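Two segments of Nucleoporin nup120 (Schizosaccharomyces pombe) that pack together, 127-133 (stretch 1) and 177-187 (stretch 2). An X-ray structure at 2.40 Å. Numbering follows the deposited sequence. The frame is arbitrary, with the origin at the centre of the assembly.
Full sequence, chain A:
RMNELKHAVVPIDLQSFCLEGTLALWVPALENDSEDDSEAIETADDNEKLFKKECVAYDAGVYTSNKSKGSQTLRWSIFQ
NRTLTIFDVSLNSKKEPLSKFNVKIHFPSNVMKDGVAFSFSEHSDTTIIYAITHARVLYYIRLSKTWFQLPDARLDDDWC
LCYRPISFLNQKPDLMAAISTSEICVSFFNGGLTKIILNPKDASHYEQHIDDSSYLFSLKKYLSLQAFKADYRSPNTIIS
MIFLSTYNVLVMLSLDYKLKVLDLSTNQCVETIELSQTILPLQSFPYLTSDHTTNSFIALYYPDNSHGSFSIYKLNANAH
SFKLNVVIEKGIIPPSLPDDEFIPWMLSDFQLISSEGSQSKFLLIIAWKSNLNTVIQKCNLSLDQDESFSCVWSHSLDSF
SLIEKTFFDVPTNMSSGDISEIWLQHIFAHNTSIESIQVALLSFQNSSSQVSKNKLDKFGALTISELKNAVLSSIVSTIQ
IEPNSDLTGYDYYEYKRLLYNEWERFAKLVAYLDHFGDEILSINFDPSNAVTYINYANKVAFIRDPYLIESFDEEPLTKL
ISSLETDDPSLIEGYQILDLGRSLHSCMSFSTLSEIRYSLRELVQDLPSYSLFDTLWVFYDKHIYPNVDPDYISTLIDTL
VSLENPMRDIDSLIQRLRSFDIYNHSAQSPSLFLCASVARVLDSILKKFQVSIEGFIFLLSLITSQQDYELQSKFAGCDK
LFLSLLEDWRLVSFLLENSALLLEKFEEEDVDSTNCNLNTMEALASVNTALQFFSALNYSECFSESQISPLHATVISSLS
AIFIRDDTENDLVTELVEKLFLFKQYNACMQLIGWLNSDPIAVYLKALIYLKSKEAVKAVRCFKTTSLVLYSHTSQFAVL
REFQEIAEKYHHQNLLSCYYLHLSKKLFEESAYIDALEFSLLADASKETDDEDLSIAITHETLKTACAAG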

ATOM      1  N   THR A 127      33.464 -13.212   0.394  1.00 67.40           N
ATOM      2  CA  THR A 127      32.958 -13.844  -0.819  1.00 59.50           C
ATOM      3  C   THR A 127      33.683 -13.282  -2.040  1.00 54.63           C
ATOM      4  O   THR A 127      33.939 -12.079  -2.126  1.00 57.50           O
ATOM      5  CB  THR A 127      31.427 -13.654  -0.966  1.00 64.21           C
ATOM      6  OG1 THR A 127      30.764 -14.127   0.213  1.00 65.93           O
ATOM      7  CG2 THR A 127      30.887 -14.428  -2.160  1.00 64.13           C
ATOM      8  N   ILE A 128      33.995 -14.170  -2.979  1.00 52.04           N
ATOM      9  CA  ILE A 128      34.744 -13.844  -4.188  1.00 49.69           C
ATOM     10  C   ILE A 128      33.860 -13.998  -5.426  1.00 49.67           C
ATOM     11  O   ILE A 128      33.073 -14.942  -5.516  1.00 51.10           O
ATOM     12  CB  ILE A 128      36.003 -14.750  -4.291  1.00 55.39           C
ATOM     13  CG1 ILE A 128      37.195 -14.098  -3.584  1.00 64.63           C
ATOM     14  CG2 ILE A 128      36.375 -15.064  -5.731  1.00 47.41           C
ATOM     15  CD1 ILE A 128      37.235 -14.311  -2.084  1.00 64.70           C
ATOM     16  N   ILE A 129      33.974 -13.060  -6.365  1.00 50.01           N
ATOM     17  CA  ILE A 129      33.366 -13.233  -7.684  1.00 44.81           C
ATOM     18  C   ILE A 129      34.421 -13.270  -8.794  1.00 47.89           C
ATOM     19  O   ILE A 129      35.251 -12.362  -8.910  1.00 52.19           O
ATOM     20  CB  ILE A 129      32.351 -12.125  -8.022  1.00 42.21           C
ATOM     21  CG1 ILE A 129      31.331 -11.961  -6.901  1.00 43.08           C
ATOM     22  CG2 ILE A 129      31.639 -12.435  -9.341  1.00 41.18           C
ATOM     23  CD1 ILE A 129      30.618 -10.629  -6.946  1.00 53.15           C
ATOM     24  N   TYR A 130      34.375 -14.333  -9.596  1.00 49.37           N
ATOM     25  CA  TYR A 130      35.090 -14.400 -10.864  1.00 45.88           C
ATOM     26  C   TYR A 130      34.147 -13.951 -11.973  1.00 43.12           C
ATOM     27  O   TYR A 130      33.034 -14.469 -12.091  1.00 49.19           O
ATOM     28  CB  TYR A 130      35.528 -15.832 -11.167  1.00 51.93           C
ATOM     29  CG  TYR A 130      36.463 -16.466 -10.165  1.00 48.93           C
ATOM     30  CD1 TYR A 130      37.842 -16.257 -10.232  1.00 48.94           C
ATOM     31  CD2 TYR A 130      35.970 -17.304  -9.167  1.00 48.24           C
ATOM     32  CE1 TYR A 130      38.701 -16.848  -9.316  1.00 54.66           C
ATOM     33  CE2 TYR A 130      36.819 -17.899  -8.245  1.00 50.15           C
ATOM     34  CZ  TYR A 130      38.181 -17.671  -8.324  1.00 56.09           C
ATOM     35  OH  TYR A 130      39.019 -18.269  -7.411  1.00 63.27           O
ATOM     36  N   ALA A 131      34.597 -13.000 -12.789  1.00 44.26           N
ATOM     37  CA  ALA A 131      33.824 -12.515 -13.928  1.00 43.11           C
ATOM     38  C   ALA A 131      34.685 -12.372 -15.177  1.00 51.20           C
ATOM     39  O   ALA A 131      35.802 -11.851 -15.118  1.00 48.68           O
ATOM     40  CB  ALA A 131      33.157 -11.191 -13.594  1.00 51.78           C
ATOM     41  N   ILE A 132      34.158 -12.852 -16.302  1.00 51.73           N
ATOM     42  CA  ILE A 132      34.826 -12.742 -17.597  1.00 37.26           C
ATOM     43  C   ILE A 132      33.928 -11.975 -18.554  1.00 43.43           C
ATOM     44  O   ILE A 132      32.733 -12.274 -18.699  1.00 52.31           O
ATOM     45  CB  ILE A 132      35.185 -14.129 -18.190  1.00 45.33           C
ATOM     46  CG1 ILE A 132      36.230 -14.836 -17.316  1.00 44.21           C
ATOM     47  CG2 ILE A 132      35.704 -13.987 -19.615  1.00 43.83           C
ATOM     48  CD1 ILE A 132      36.308 -16.339 -17.499  1.00 41.01           C
ATOM     49  N   THR A 133      34.513 -10.981 -19.205  1.00 40.65           N
ATOM     50  CA  THR A 133      33.776 -10.129 -20.111  1.00 41.00           C
ATOM     51  C   THR A 133      33.975 -10.596 -21.552  1.00 47.44           C
ATOM     52  O   THR A 133      34.795 -11.475 -21.813  1.00 46.57           O
ATOM     53  CB  THR A 133      34.198  -8.659 -19.935  1.00 42.97           C
ATOM     54  OG1 THR A 133      35.598  -8.525 -20.205  1.00 48.47           O
ATOM     55  CG2 THR A 133      33.925  -8.206 -18.507  1.00 32.76           C
ATOM     56  N   ALA A 177      33.903 -22.844 -13.829  1.00 52.01           N
ATOM     57  CA  ALA A 177      33.584 -23.480 -12.556  1.00 54.83           C
ATOM     58  C   ALA A 177      34.671 -23.142 -11.547  1.00 57.44           C
ATOM     59  O   ALA A 177      35.799 -23.633 -11.645  1.00 71.33           O
ATOM     60  CB  ALA A 177      33.427 -24.991 -12.709  1.00 44.02           C
ATOM     61  N   ALA A 178      34.328 -22.273 -10.600  1.00 51.24           N
ATOM     62  CA  ALA A 178      35.196 -21.939  -9.480  1.00 51.05           C
ATOM     63  C   ALA A 178      35.589 -23.212  -8.736  1.00 54.16           C
ATOM     64  O   ALA A 178      34.741 -24.046  -8.421  1.00 57.39           O
ATOM     65  CB  ALA A 178      34.486 -20.975  -8.539  1.00 47.09           C
ATOM     66  N   ILE A 179      36.881 -23.365  -8.475  1.00 62.40           N
ATOM     67  CA  ILE A 179      37.381 -24.524  -7.735  1.00 68.20           C
ATOM     68  C   ILE A 179      37.588 -24.132  -6.275  1.00 70.22           C
ATOM     69  O   ILE A 179      37.387 -24.940  -5.367  1.00 68.70           O
ATOM     70  CB  ILE A 179      38.697 -25.060  -8.355  1.00 72.96           C
ATOM     71  CG1 ILE A 179      38.461 -25.578  -9.783  1.00 69.65           C
ATOM     72  CG2 ILE A 179      39.347 -26.124  -7.475  1.00 80.22           C
ATOM     73  CD1 ILE A 179      37.264 -26.496  -9.944  1.00 56.37           C
ATOM     74  N   SER A 180      37.966 -22.870  -6.077  1.00 60.59           N
ATOM     75  CA  SER A 180      38.307 -22.324  -4.774  1.00 53.54           C
ATOM     76  C   SER A 180      38.410 -20.805  -4.877  1.00 55.39           C
ATOM     77  O   SER A 180      38.109 -20.218  -5.922  1.00 50.76           O
ATOM     78  CB  SER A 180      39.651 -22.889  -4.304  1.00 56.14           C
ATOM     79  OG  SER A 180      40.709 -22.405  -5.118  1.00 51.83           O
ATOM     80  N   THR A 181      38.862 -20.180  -3.795  1.00 62.41           N
ATOM     81  CA  THR A 181      39.065 -18.734  -3.759  1.00 61.80           C
ATOM     82  C   THR A 181      40.286 -18.283  -4.551  1.00 57.36           C
ATOM     83  O   THR A 181      40.553 -17.089  -4.650  1.00 68.31           O
ATOM     84  CB  THR A 181      39.166 -18.197  -2.314  1.00 70.88           C
ATOM     85  OG1 THR A 181      39.882 -19.131  -1.494  1.00 67.77           O
ATOM     86  CG2 THR A 181      37.777 -17.976  -1.738  1.00 65.53           C
ATOM     87  N   SER A 182      41.023 -19.229  -5.124  1.00 57.05           N
ATOM     88  CA  SER A 182      42.203 -18.884  -5.910  1.00 59.20           C
ATOM     89  C   SER A 182      42.300 -19.677  -7.210  1.00 62.41           C
ATOM     90  O   SER A 182      43.135 -19.374  -8.067  1.00 70.03           O
ATOM     91  CB  SER A 182      43.472 -19.065  -5.075  1.00 57.88           C
ATOM     92  OG  SER A 182      43.665 -20.428  -4.734  1.00 63.44           O
ATOM     93  N   GLU A 183      41.436 -20.679  -7.362  1.00 59.56           N
ATOM     94  CA  GLU A 183      41.459 -21.547  -8.540  1.00 61.28           C
ATOM     95  C   GLU A 183      40.123 -21.577  -9.266  1.00 52.60           C
ATOM     96  O   GLU A 183      39.066 -21.678  -8.645  1.00 65.89           O
ATOM     97  CB  GLU A 183      41.873 -22.974  -8.156  1.00 69.08           C
ATOM     98  CG  GLU A 183      43.323 -23.120  -7.708  1.00 66.38           C
ATOM     99  CD  GLU A 183      43.532 -24.316  -6.796  1.00 82.31           C
ATOM    100  OE1 GLU A 183      43.009 -24.308  -5.657  1.00 76.23           O
ATOM    101  OE2 GLU A 183      44.228 -25.263  -7.218  1.00 89.60           O
ATOM    102  N   ILE A 184      40.190 -21.493 -10.588  1.00 48.82           N
ATOM    103  CA  ILE A 184      39.013 -21.603 -11.445  1.00 57.91           C
ATOM    104  C   ILE A 184      39.347 -22.351 -12.741  1.00 63.93           C
ATOM    105  O   ILE A 184      40.452 -22.240 -13.268  1.00 72.35           O
ATOM    106  CB  ILE A 184      38.397 -20.211 -11.753  1.00 61.74           C
ATOM    107  CG1 ILE A 184      37.138 -20.351 -12.614  1.00 67.91           C
ATOM    108  CG2 ILE A 184      39.411 -19.289 -12.426  1.00 60.82           C
ATOM    109  CD1 ILE A 184      36.072 -19.328 -12.315  1.00 53.50           C
ATOM    110  N   CYS A 185      38.388 -23.126 -13.233  1.00 58.59           N
ATOM    111  CA  CYS A 185      38.498 -23.759 -14.536  1.00 48.68           C
ATOM    112  C   CYS A 185      37.638 -23.042 -15.561  1.00 51.33           C
ATOM    113  O   CYS A 185      36.513 -22.638 -15.270  1.00 49.57           O
ATOM    114  CB  CYS A 185      38.083 -25.223 -14.464  1.00 50.42           C
ATOM    115  SG  CYS A 185      39.171 -26.232 -13.442  1.00 64.90           S
ATOM    116  N   VAL A 186      38.182 -22.896 -16.765  1.00 53.65           N
ATOM    117  CA  VAL A 186      37.501 -22.233 -17.865  1.00 49.94           C
ATOM    118  C   VAL A 186      37.641 -23.108 -19.108  1.00 51.14           C
ATOM    119  O   VAL A 186      38.752 -23.437 -19.525  1.00 58.26           O
ATOM    120  CB  VAL A 186      38.094 -20.828 -18.128  1.00 46.90           C
ATOM    121  CG1 VAL A 186      37.414 -20.154 -19.310  1.00 39.48           C
ATOM    122  CG2 VAL A 186      37.995 -19.957 -16.886  1.00 44.23           C
ATOM    123  N   SER A 187      36.509 -23.498 -19.684  1.00 48.71           N
ATOM    124  CA  SER A 187      36.502 -24.283 -20.915  1.00 47.00           C
ATOM    125  C   SER A 187      36.286 -23.368 -22.110  1.00 52.50           C
ATOM    126  O   SER A 187      35.730 -22.269 -21.975  1.00 45.92           O
ATOM    127  CB  SER A 187      35.419 -25.367 -20.867  1.00 54.07           C
ATOM    128  OG  SER A 187      34.119 -24.801 -20.864  1.00 60.14           O
TER

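The apolar centre of this contact is the ring of Tyr130, between strand 127-133 and the hairpin formed by residues 177-187; the whole residue has 121 Å² covered by the other stretch, more than any other residue here. Ile184 covers one face of the ring: its CD1 sits 4.0 Å from the ring centroid and 29° off the ring normal, a CH-pi arrangement, and the same CD1 approaches Tyr130 CG to 3.6 Å. Ile184 has chi1 t, with chi2 at 146°, between wells. Ala178, on the other arm of the hairpin, adds a smaller apolar contact, its CB 3.9 Å from Tyr130 CE2; its short side chain touches the ring obliquely.

Apolar pairs extend the contact along the strand. Because side chains alternate along an extended backbone, Ile128, Tyr130 and Ile132 all point toward stretch 2, whereas Thr127 and Ala131 point away and bury nothing against it. Ile132 CD1 meets Val186 CG2 at 4.0 Å, and Ile128 CD1 meets Thr181 CG2 at 3.7 Å, so the threonine presents its methyl to the isoleucine. Strands 127-133 and 183-187 run in broadly the same direction, 27° apart, but their axes come no closer than 9.8 Å. That spacing is too wide for backbone pairing, and side chains fill the gap; no backbone-to-backbone hydrogen bond links the two stretches.

At the polar edge, the Tyr130 hydroxyl reaches the turn of the hairpin. Tyr130 OH donates a hydrogen bond to Ser180 O at 2.6 Å, the one hydrogen bond between the stretches, and the acceptor lies at the ring edge, near its plane. Other hairpin atoms crowd the hydroxyl without bonding to it: Tyr130 OH is 3.2 Å from Ser182 N and 3.4 Å from Glu183 N, both at poor angles. These two amides instead turn to the Ser180 side chain. Ser182 N donates to Ser180 OG at 3.2 Å with a nearly straight angle of 164°, and Glu183 N makes a weak bond to Ser180 OG at 2.9 Å, bent to 129°. Ser180 OG in turn donates to Glu183 OE1 at 3.0 Å. Backbone bonds also hold the hairpin together, with Ile179 N and Ser180 N donating to Glu183 O at 2.8 and 3.0 Å. Ser180 thus takes part both within the hairpin and across the contact: its CB points away from stretch 1 and its hydroxyl binds within the hairpin, while its carbonyl receives the tyrosine.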